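PDB 4CZX: Pab-dependent poly(a)-specific ribonuclease subunit PAN2, which probably shortens mRNA poly(A) tails as the catalytic subunit of the PAN2-PAN3 deadenylase, represented here by its N-terminal WD40 domain. Local coordinates for residues 113-121 and 156-165; 200-211 and 221-232. All coordinates share one frame; numbering follows the deposited sequence.

Contact 1: residues 113-121 and 156-165; sequences DLRAMSFTS and YSFLKMSRYI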
loop_
_atom_site.group_PDB
_atom_site.type_symbol
_atom_site.label_atom_id
_atom_site.label_comp_id
_atom_site.label_asym_id
_atom_site.label_seq_id
_atom_site.Cartn_x
_atom_site.Cartn_y
_atom_site.Cartn_z
ATOM N N ASP A 113 -22.637 -5.925 21.349
ATOM C CA ASP A 113 -22.914 -7.124 20.574
ATOM C C ASP A 113 -24.355 -7.096 20.063
ATOM O O ASP A 113 -25.187 -7.918 20.464
ATOM C CB ASP A 113 -22.652 -8.386 21.405
ATOM C CG ASP A 113 -22.640 -9.649 20.557
ATOM O OD1 ASP A 113 -22.675 -9.537 19.313
ATOM O OD2 ASP A 113 -22.591 -10.758 21.124
ATOM N N LEU A 114 -24.640 -6.128 19.188
ATOM C CA LEU A 114 -25.959 -6.002 18.563
ATOM C C LEU A 114 -26.257 -7.195 17.676
ATOM O O LEU A 114 -25.359 -7.694 17.008
ATOM C CB LEU A 114 -26.036 -4.726 17.716
ATOM C CG LEU A 114 -25.782 -3.394 18.417
ATOM C CD1 LEU A 114 -25.880 -2.281 17.386
ATOM C CD2 LEU A 114 -26.793 -3.185 19.523
ATOM N N ARG A 115 -27.515 -7.634 17.649
ATOM C CA ARG A 115 -27.907 -8.802 16.858
ATOM C C ARG A 115 -29.149 -8.578 16.008
ATOM O O ARG A 115 -29.417 -9.336 15.065
ATOM C CB ARG A 115 -28.165 -10.004 17.779
ATOM C CG ARG A 115 -26.933 -10.490 18.551
ATOM C CD ARG A 115 -25.837 -10.987 17.619
ATOM N NE ARG A 115 -24.681 -11.445 18.406
ATOM C CZ ARG A 115 -24.538 -12.679 18.889
ATOM N NH1 ARG A 115 -25.464 -13.608 18.661
ATOM N NH2 ARG A 115 -23.459 -12.994 19.608
ATOM N N ALA A 116 -29.923 -7.551 16.354
ATOM C CA ALA A 116 -31.245 -7.405 15.794
ATOM C C ALA A 116 -31.719 -5.970 15.801
ATOM O O ALA A 116 -31.383 -5.180 16.683
ATOM C CB ALA A 116 -32.255 -8.280 16.571
ATOM N N MET A 117 -32.548 -5.654 14.829
ATOM C CA MET A 117 -33.262 -4.393 14.880
ATOM C C MET A 117 -34.589 -4.453 14.171
ATOM O O MET A 117 -34.835 -5.334 13.336
ATOM C CB MET A 117 -32.418 -3.304 14.279
ATOM C CG MET A 117 -32.134 -3.576 12.904
ATOM S SD MET A 117 -31.199 -2.158 12.401
ATOM C CE MET A 117 -30.823 -2.834 10.892
ATOM N N SER A 118 -35.441 -3.496 14.503
ATOM C CA SER A 118 -36.785 -3.441 13.946
ATOM C C SER A 118 -37.272 -2.009 13.892
ATOM O O SER A 118 -36.725 -1.129 14.552
ATOM C CB SER A 118 -37.756 -4.281 14.787
ATOM O OG SER A 118 -38.038 -3.632 16.018
ATOM N N PHE A 119 -38.323 -1.780 13.123
ATOM C CA PHE A 119 -39.024 -0.517 13.207
ATOM C C PHE A 119 -39.835 -0.495 14.498
ATOM O O PHE A 119 -39.882 -1.490 15.233
ATOM C CB PHE A 119 -39.890 -0.309 11.964
ATOM C CG PHE A 119 -39.083 -0.250 10.697
ATOM C CD1 PHE A 119 -38.251 0.831 10.451
ATOM C CD2 PHE A 119 -39.125 -1.285 9.773
ATOM C CE1 PHE A 119 -37.479 0.893 9.300
ATOM C CE2 PHE A 119 -38.354 -1.234 8.623
ATOM C CZ PHE A 119 -37.535 -0.136 8.380
ATOM N N THR A 120 -40.438 0.650 14.791
ATOM C CA THR A 120 -41.166 0.829 16.035
ATOM C C THR A 120 -42.551 1.384 15.709
ATOM O O THR A 120 -43.173 0.952 14.743
ATOM C CB THR A 120 -40.411 1.768 17.012
ATOM O OG1 THR A 120 -40.375 3.103 16.483
ATOM C CG2 THR A 120 -38.974 1.263 17.241
ATOM N N SER A 121 -43.017 2.347 16.490
ATOM C CA SER A 121 -44.359 2.885 16.292
ATOM C C SER A 121 -44.367 4.041 15.293
ATOM O O SER A 121 -45.409 4.667 15.074
ATOM C CB SER A 121 -44.954 3.355 17.622
ATOM O OG SER A 121 -44.264 4.493 18.110
ATOM N N TYR A 156 -31.656 -10.285 23.005
ATOM C CA TYR A 156 -32.451 -10.611 21.832
ATOM C C TYR A 156 -31.642 -11.069 20.622
ATOM O O TYR A 156 -30.582 -10.515 20.331
ATOM C CB TYR A 156 -33.307 -9.391 21.444
ATOM C CG TYR A 156 -34.344 -9.045 22.492
ATOM C CD1 TYR A 156 -35.356 -9.942 22.808
ATOM C CD2 TYR A 156 -34.311 -7.834 23.165
ATOM C CE1 TYR A 156 -36.314 -9.641 23.769
ATOM C CE2 TYR A 156 -35.270 -7.517 24.120
ATOM C CZ TYR A 156 -36.272 -8.433 24.416
ATOM O OH TYR A 156 -37.223 -8.147 25.364
ATOM N N SER A 157 -32.181 -12.051 19.895
ATOM C CA SER A 157 -31.600 -12.480 18.621
ATOM C C SER A 157 -32.353 -11.975 17.387
ATOM O O SER A 157 -31.777 -11.917 16.301
ATOM C CB SER A 157 -31.525 -14.008 18.560
ATOM O OG SER A 157 -30.706 -14.510 19.607
ATOM N N PHE A 158 -33.639 -11.664 17.557
ATOM C CA PHE A 158 -34.501 -11.149 16.483
ATOM C C PHE A 158 -35.447 -10.094 17.024
ATOM O O PHE A 158 -35.913 -10.192 18.169
ATOM C CB PHE A 158 -35.373 -12.241 15.838
ATOM C CG PHE A 158 -34.608 -13.316 15.139
ATOM C CD1 PHE A 158 -34.215 -14.451 15.824
ATOM C CD2 PHE A 158 -34.321 -13.220 13.790
ATOM C CE1 PHE A 158 -33.511 -15.456 15.185
ATOM C CE2 PHE A 158 -33.621 -14.227 13.149
ATOM C CZ PHE A 158 -33.225 -15.347 13.843
ATOM N N LEU A 159 -35.752 -9.122 16.170
ATOM C CA LEU A 159 -36.775 -8.107 16.414
ATOM C C LEU A 159 -37.534 -7.882 15.118
ATOM O O LEU A 159 -36.917 -7.768 14.064
ATOM C CB LEU A 159 -36.150 -6.785 16.881
ATOM C CG LEU A 159 -35.402 -6.756 18.218
ATOM C CD1 LEU A 159 -34.648 -5.435 18.373
ATOM C CD2 LEU A 159 -36.396 -6.917 19.353
ATOM N N LYS A 160 -38.862 -7.833 15.176
ATOM C CA LYS A 160 -39.622 -7.390 14.009
ATOM C C LYS A 160 -40.943 -6.760 14.418
ATOM O O LYS A 160 -41.681 -7.297 15.252
ATOM C CB LYS A 160 -39.861 -8.545 13.022
ATOM C CG LYS A 160 -40.710 -8.131 11.805
ATOM C CD LYS A 160 -40.532 -9.071 10.614
ATOM C CE LYS A 160 -41.508 -8.736 9.474
ATOM N NZ LYS A 160 -41.267 -9.593 8.270
ATOM N N MET A 161 -41.221 -5.607 13.817
ATOM C CA MET A 161 -42.442 -4.866 14.048
ATOM C C MET A 161 -43.553 -5.313 13.112
ATOM O O MET A 161 -43.370 -5.345 11.901
ATOM C CB MET A 161 -42.171 -3.366 13.860
ATOM C CG MET A 161 -43.396 -2.492 13.965
ATOM S SD MET A 161 -44.204 -2.553 15.578
ATOM C CE MET A 161 -45.583 -1.435 15.261
ATOM N N SER A 162 -44.692 -5.684 13.681
ATOM C CA SER A 162 -45.908 -5.878 12.900
ATOM C C SER A 162 -46.999 -5.081 13.577
ATOM O O SER A 162 -47.091 -3.866 13.394
ATOM C CB SER A 162 -46.288 -7.359 12.788
ATOM O OG SER A 162 -46.283 -8.006 14.056
ATOM N N ARG A 163 -47.819 -5.768 14.366
ATOM C CA ARG A 163 -48.795 -5.120 15.239
ATOM C C ARG A 163 -48.074 -4.624 16.493
ATOM O O ARG A 163 -48.389 -3.567 17.038
ATOM C CB ARG A 163 -49.920 -6.095 15.607
ATOM C CG ARG A 163 -51.069 -5.450 16.368
ATOM C CD ARG A 163 -52.115 -6.474 16.825
ATOM N NE ARG A 163 -52.670 -7.262 15.726
ATOM C CZ ARG A 163 -53.888 -7.092 15.221
ATOM N NH1 ARG A 163 -54.688 -6.152 15.711
ATOM N NH2 ARG A 163 -54.306 -7.863 14.223
ATOM N N TYR A 164 -47.107 -5.425 16.934
ATOM C CA TYR A 164 -46.257 -5.137 18.087
ATOM C C TYR A 164 -44.836 -5.458 17.680
ATOM O O TYR A 164 -44.615 -6.046 16.624
ATOM C CB TYR A 164 -46.640 -5.983 19.314
ATOM C CG TYR A 164 -48.102 -5.922 19.696
ATOM C CD1 TYR A 164 -48.648 -4.770 20.249
ATOM C CD2 TYR A 164 -48.931 -7.012 19.499
ATOM C CE1 TYR A 164 -49.985 -4.706 20.591
ATOM C CE2 TYR A 164 -50.270 -6.965 19.842
ATOM C CZ TYR A 164 -50.791 -5.809 20.390
ATOM O OH TYR A 164 -52.119 -5.753 20.731
ATOM N N ILE A 165 -43.874 -5.101 18.522
ATOM C CA ILE A 165 -42.502 -5.516 18.289
ATOM C C ILE A 165 -42.338 -6.926 18.840
ATOM O O ILE A 165 -42.448 -7.140 20.041
ATOM C CB ILE A 165 -41.483 -4.561 18.948
ATOM C CG1 ILE A 165 -41.548 -3.184 18.279
ATOM C CG2 ILE A 165 -40.067 -5.122 18.854
ATOM C CD1 ILE A 165 -40.733 -2.122 18.996
HETATM O O HOH W 1 -31.639 -10.467 13.875
HETATM O O HOH W 2 -39.402 -4.432 11.745
#

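Contact 2: residues 200-211 and 221-232; sequences TSNDFIVTCGGS and ILDPYVKVFDLK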
loop_
_atom_site.group_PDB
_atom_site.type_symbol
_atom_site.label_atom_id
_atom_site.label_comp_id
_atom_site.label_asym_id
_atom_site.label_seq_id
_atom_site.Cartn_x
_atom_site.Cartn_y
_atom_site.Cartn_z
ATOM N N THR A 200 -43.351 -12.379 11.408
ATOM C CA THR A 200 -44.628 -11.984 11.957
ATOM C C THR A 200 -45.395 -11.131 10.954
ATOM O O THR A 200 -44.796 -10.384 10.188
ATOM C CB THR A 200 -44.450 -11.220 13.307
ATOM O OG1 THR A 200 -45.714 -10.717 13.749
ATOM C CG2 THR A 200 -43.471 -10.053 13.166
ATOM N N SER A 201 -46.713 -11.311 10.952
ATOM C CA SER A 201 -47.659 -10.455 10.248
ATOM C C SER A 201 -48.454 -9.733 11.320
ATOM O O SER A 201 -48.207 -9.946 12.507
ATOM C CB SER A 201 -48.576 -11.275 9.346
ATOM O OG SER A 201 -49.386 -12.160 10.114
ATOM N N ASN A 202 -49.420 -8.904 10.936
ATOM C CA ASN A 202 -50.201 -8.207 11.948
ATOM C C ASN A 202 -51.017 -9.196 12.788
ATOM O O ASN A 202 -51.416 -8.872 13.904
ATOM C CB ASN A 202 -51.131 -7.141 11.316
ATOM C CG ASN A 202 -50.359 -5.943 10.761
ATOM O OD1 ASN A 202 -49.259 -5.618 11.227
ATOM N ND2 ASN A 202 -50.931 -5.283 9.757
ATOM N N ASP A 203 -51.250 -10.404 12.270
ATOM C CA ASP A 203 -52.089 -11.373 12.982
ATOM C C ASP A 203 -51.350 -12.564 13.609
ATOM O O ASP A 203 -51.922 -13.265 14.453
ATOM C CB ASP A 203 -53.172 -11.922 12.054
ATOM C CG ASP A 203 -54.154 -10.857 11.613
ATOM O OD1 ASP A 203 -54.282 -9.822 12.310
ATOM O OD2 ASP A 203 -54.802 -11.068 10.569
ATOM N N PHE A 204 -50.108 -12.817 13.200
ATOM C CA PHE A 204 -49.393 -14.003 13.673
ATOM C C PHE A 204 -47.924 -13.780 13.996
ATOM O O PHE A 204 -47.272 -12.911 13.417
ATOM C CB PHE A 204 -49.461 -15.129 12.632
ATOM C CG PHE A 204 -50.859 -15.547 12.271
ATOM C CD1 PHE A 204 -51.551 -16.458 13.053
ATOM C CD2 PHE A 204 -51.471 -15.040 11.138
ATOM C CE1 PHE A 204 -52.851 -16.842 12.708
ATOM C CE2 PHE A 204 -52.769 -15.420 10.794
ATOM C CZ PHE A 204 -53.446 -16.324 11.580
ATOM N N ILE A 205 -47.412 -14.590 14.921
ATOM C CA ILE A 205 -45.977 -14.844 15.009
ATOM C C ILE A 205 -45.706 -16.299 14.647
ATOM O O ILE A 205 -46.477 -17.189 15.024
ATOM C CB ILE A 205 -45.401 -14.590 16.411
ATOM C CG1 ILE A 205 -45.971 -13.312 17.026
ATOM C CG2 ILE A 205 -43.857 -14.579 16.359
ATOM C CD1 ILE A 205 -45.512 -13.096 18.457
ATOM N N VAL A 206 -44.621 -16.536 13.914
ATOM C CA VAL A 206 -44.174 -17.895 13.640
ATOM C C VAL A 206 -42.675 -18.008 13.928
ATOM O O VAL A 206 -41.898 -17.097 13.630
ATOM C CB VAL A 206 -44.475 -18.328 12.184
ATOM C CG1 VAL A 206 -45.949 -18.679 12.014
ATOM C CG2 VAL A 206 -44.029 -17.241 11.183
ATOM N N THR A 207 -42.263 -19.114 14.545
ATOM C CA THR A 207 -40.850 -19.291 14.862
ATOM C C THR A 207 -40.363 -20.693 14.564
ATOM O O THR A 207 -41.146 -21.653 14.565
ATOM C CB THR A 207 -40.523 -18.999 16.352
ATOM O OG1 THR A 207 -41.209 -19.941 17.189
ATOM C CG2 THR A 207 -40.897 -17.565 16.734
ATOM N N CYS A 208 -39.059 -20.783 14.314
ATOM C CA CYS A 208 -38.342 -22.049 14.246
ATOM C C CYS A 208 -37.272 -22.051 15.334
ATOM O O CYS A 208 -36.711 -21.012 15.647
ATOM C CB CYS A 208 -37.687 -22.234 12.875
ATOM S SG CYS A 208 -38.834 -22.195 11.498
ATOM N N GLY A 209 -36.979 -23.205 15.918
ATOM C CA GLY A 209 -35.958 -23.233 16.943
ATOM C C GLY A 209 -35.746 -24.636 17.471
ATOM O O GLY A 209 -36.132 -25.609 16.815
ATOM N N GLY A 210 -35.142 -24.737 18.652
ATOM C CA GLY A 210 -34.876 -26.037 19.260
ATOM C C GLY A 210 -34.686 -26.003 20.766
ATOM O O GLY A 210 -34.645 -24.934 21.384
ATOM N N SER A 211 -34.546 -27.192 21.348
ATOM C CA SER A 211 -34.554 -27.368 22.795
ATOM C C SER A 211 -33.199 -27.181 23.475
ATOM O O SER A 211 -33.153 -26.935 24.679
ATOM C CB SER A 211 -35.096 -28.763 23.138
ATOM O OG SER A 211 -36.444 -28.892 22.723
ATOM N N ILE A 221 -30.325 -29.347 17.708
ATOM C CA ILE A 221 -31.298 -29.993 16.845
ATOM C C ILE A 221 -32.557 -29.137 16.707
ATOM O O ILE A 221 -33.087 -28.628 17.698
ATOM C CB ILE A 221 -31.652 -31.389 17.399
ATOM C CG1 ILE A 221 -30.357 -32.186 17.613
ATOM C CG2 ILE A 221 -32.614 -32.123 16.474
ATOM C CD1 ILE A 221 -30.541 -33.489 18.355
ATOM N N LEU A 222 -33.021 -28.962 15.474
ATOM C CA LEU A 222 -34.246 -28.200 15.211
ATOM C C LEU A 222 -35.531 -28.993 15.506
ATOM O O LEU A 222 -35.555 -30.225 15.400
ATOM C CB LEU A 222 -34.259 -27.730 13.764
ATOM C CG LEU A 222 -33.231 -26.641 13.475
ATOM C CD1 LEU A 222 -32.954 -26.566 11.980
ATOM C CD2 LEU A 222 -33.751 -25.306 14.005
ATOM N N ASP A 223 -36.599 -28.278 15.859
ATOM C CA ASP A 223 -37.885 -28.907 16.181
ATOM C C ASP A 223 -38.677 -29.316 14.935
ATOM O O ASP A 223 -38.575 -28.670 13.892
ATOM C CB ASP A 223 -38.736 -27.967 17.042
ATOM C CG ASP A 223 -38.255 -27.891 18.483
ATOM O OD1 ASP A 223 -37.688 -28.890 18.993
ATOM O OD2 ASP A 223 -38.451 -26.834 19.114
ATOM N N PRO A 224 -39.485 -30.387 15.045
ATOM C CA PRO A 224 -40.289 -30.905 13.933
ATOM C C PRO A 224 -41.586 -30.122 13.753
ATOM O O PRO A 224 -42.641 -30.692 13.430
ATOM C CB PRO A 224 -40.583 -32.345 14.367
ATOM C CG PRO A 224 -40.669 -32.240 15.850
ATOM C CD PRO A 224 -39.579 -31.265 16.230
ATOM N N TYR A 225 -41.514 -28.817 13.983
ATOM C CA TYR A 225 -42.687 -27.966 13.864
ATOM C C TYR A 225 -42.295 -26.507 13.836
ATOM O O TYR A 225 -41.192 -26.132 14.234
ATOM C CB TYR A 225 -43.667 -28.197 15.018
ATOM C CG TYR A 225 -43.013 -28.211 16.383
ATOM C CD1 TYR A 225 -42.607 -27.032 16.998
ATOM C CD2 TYR A 225 -42.811 -29.409 17.062
ATOM C CE1 TYR A 225 -41.997 -27.044 18.248
ATOM C CE2 TYR A 225 -42.205 -29.431 18.317
ATOM C CZ TYR A 225 -41.806 -28.249 18.904
ATOM O OH TYR A 225 -41.209 -28.260 20.145
ATOM N N VAL A 226 -43.229 -25.694 13.360
ATOM C CA VAL A 226 -43.159 -24.251 13.498
ATOM C C VAL A 226 -44.098 -23.844 14.634
ATOM O O VAL A 226 -45.246 -24.299 14.682
ATOM C CB VAL A 226 -43.560 -23.544 12.192
ATOM C CG1 VAL A 226 -43.724 -22.042 12.422
ATOM C CG2 VAL A 226 -42.539 -23.816 11.110
ATOM N N LYS A 227 -43.614 -23.023 15.560
ATOM C CA LYS A 227 -44.471 -22.519 16.631
ATOM C C LYS A 227 -45.282 -21.321 16.143
ATOM O O LYS A 227 -44.774 -20.487 15.408
ATOM C CB LYS A 227 -43.645 -22.140 17.856
ATOM C CG LYS A 227 -43.195 -23.336 18.687
ATOM C CD LYS A 227 -44.425 -24.115 19.194
ATOM C CE LYS A 227 -44.168 -24.746 20.548
ATOM N NZ LYS A 227 -44.508 -23.803 21.652
ATOM N N VAL A 228 -46.550 -21.256 16.544
ATOM C CA VAL A 228 -47.464 -20.228 16.044
ATOM C C VAL A 228 -48.166 -19.491 17.179
ATOM O O VAL A 228 -48.674 -20.109 18.117
ATOM C CB VAL A 228 -48.546 -20.846 15.113
ATOM C CG1 VAL A 228 -49.473 -19.759 14.536
ATOM C CG2 VAL A 228 -47.891 -21.663 14.004
ATOM N N PHE A 229 -48.218 -18.168 17.068
ATOM C CA PHE A 229 -48.862 -17.330 18.072
ATOM C C PHE A 229 -49.857 -16.372 17.415
ATOM O O PHE A 229 -49.548 -15.763 16.393
ATOM C CB PHE A 229 -47.811 -16.543 18.866
ATOM C CG PHE A 229 -48.368 -15.815 20.058
ATOM C CD1 PHE A 229 -48.437 -16.442 21.291
ATOM C CD2 PHE A 229 -48.806 -14.500 19.948
ATOM C CE1 PHE A 229 -48.943 -15.785 22.394
ATOM C CE2 PHE A 229 -49.323 -13.836 21.051
ATOM C CZ PHE A 229 -49.391 -14.491 22.283
ATOM N N ASP A 230 -51.041 -16.259 18.014
ATOM C CA ASP A 230 -52.118 -15.396 17.532
ATOM C C ASP A 230 -51.932 -13.986 18.069
ATOM O O ASP A 230 -52.152 -13.746 19.249
ATOM C CB ASP A 230 -53.473 -15.972 17.972
ATOM C CG ASP A 230 -54.676 -15.135 17.516
ATOM O OD1 ASP A 230 -54.524 -13.987 17.031
ATOM O OD2 ASP A 230 -55.802 -15.652 17.670
ATOM N N LEU A 231 -51.538 -13.054 17.204
ATOM C CA LEU A 231 -51.233 -11.690 17.635
ATOM C C LEU A 231 -52.494 -10.864 17.857
ATOM O O LEU A 231 -52.498 -9.917 18.645
ATOM C CB LEU A 231 -50.332 -10.980 16.614
ATOM C CG LEU A 231 -48.852 -10.829 16.956
ATOM C CD1 LEU A 231 -48.211 -9.733 16.114
ATOM C CD2 LEU A 231 -48.632 -10.581 18.452
ATOM N N LYS A 232 -53.561 -11.228 17.154
ATOM C CA LYS A 232 -54.820 -10.510 17.245
ATOM C C LYS A 232 -55.443 -10.718 18.622
ATOM O O LYS A 232 -55.829 -9.763 19.294
ATOM C CB LYS A 232 -55.770 -10.972 16.136
ATOM C CG LYS A 232 -57.015 -10.114 15.950
ATOM C CD LYS A 232 -57.970 -10.766 14.957
ATOM C CE LYS A 232 -59.326 -10.073 14.932
ATOM N NZ LYS A 232 -59.222 -8.659 14.472
HETATM O O HOH W 3 -38.399 -25.382 14.606
HETATM O O HOH W 4 -37.828 -26.861 21.592
HETATM O O HOH W 5 -35.009 -29.382 19.491
#

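Contact 1: residues 113-121 and 156-165
Strands 114-119 and 158-161 run nearly parallel, 6° between their directions and 5.0 Å apart at closest approach, with A116 beside F158 and S118 beside K160. They are not joined by direct backbone hydrogen bonds; instead two waters bridge them, one lying 2.8 Å from both R115 O and S157 O, with more acceptors around it than protons to give, the other accepting from F119 N and M161 N. The small side chains of A116 and S118 let the backbones come close: A116 CB sits 3.6 Å from L159 N, and S118 CB meets L159 CB at 3.6 Å. Each strand is the first of its own four-stranded antiparallel sheet, so the contact joins the inner strands of two successive blades of the WD40 beta-propeller, in predicted repeats WD 3 and WD 4. L159 CD1 reaches A116 O, while its CD2 lies over one face of the Y156 ring, toward the rim. With CG anti to the backbone N (chi1 175°) and a bend at chi2, M161 runs along the F119-T120 backbone, its CE 3.4 Å from T120 O. I165 CG2 meets S118 OG, whose proton goes to F119 O (2.9 Å). At the other end R115 grips the D113 carboxylate side-on through NE and NH2, and its CB packs on Y156 O.

Contact 2: residues 200-211 and 221-232
The two central strands of a four-stranded propeller blade, 204-210 and 225-230, pair here in antiparallel fashion, with strands 194-200 and 235-241 flanking them. I205 with F229 and T207 with K227 are hydrogen-bonded pairs, each closed by two reciprocal N-H...O bonds; F204-D230 and V206-V228 are the non-hydrogen-bonded pairs. Just ahead of strand 204-210, D203 O takes L231 N at 2.8 Å from well above its carbonyl plane (54°). On one side of the sheet I205 and F229 lie side by side, CD1 to CD2 3.9 Å, and L231 crosses I205 with its CG 3.8 Å from CG1. T207 OG1 packs against K227 CB at 3.3 Å and is hydrogen-bonded to H191. The other side carries F204 and V228, pointing the same way, and V206, whose CB touches V226 CG1 at 3.8 Å; strand 248-251 of the next sheet covers V206 and C208. On the N-terminal side of K227, and beyond T207 on the partner strand, the regular pairing gives way, and D223 N bonds to G209 O nearly along the C=O axis (2.9 Å). The D223 carboxylate lies beside the G210 backbone and also bonds H191 through OD2, which receives a proton from a water 2.6 Å away that in turn contacts S211 OG.

Contact 1 joins two blades through their first strands, whereas contact 2 lies within the following blade, so together they span three successive sheets of the propeller; their centres are 15 Å apart. They meet where the turn after strand 156-161 reaches the turn between strands 194-200 and 204-210. R163 there forms a salt bridge from NH2 to D203 OD1 (2.7 Å) and a probable hydrogen bond from NE to N202 O (2.7 Å), while S162 OG is hydrogen-bonded to T200 OG1. L231 of contact 2 also touches S162. A bound MES, probably from the crystallisation liquor, lies against S157 of contact 1, too close (about 2 Å from its side chain) for the detail to be trusted; S157 OG also bonds W132 NE1. The metal-dependent exonuclease domain is not part of this chain.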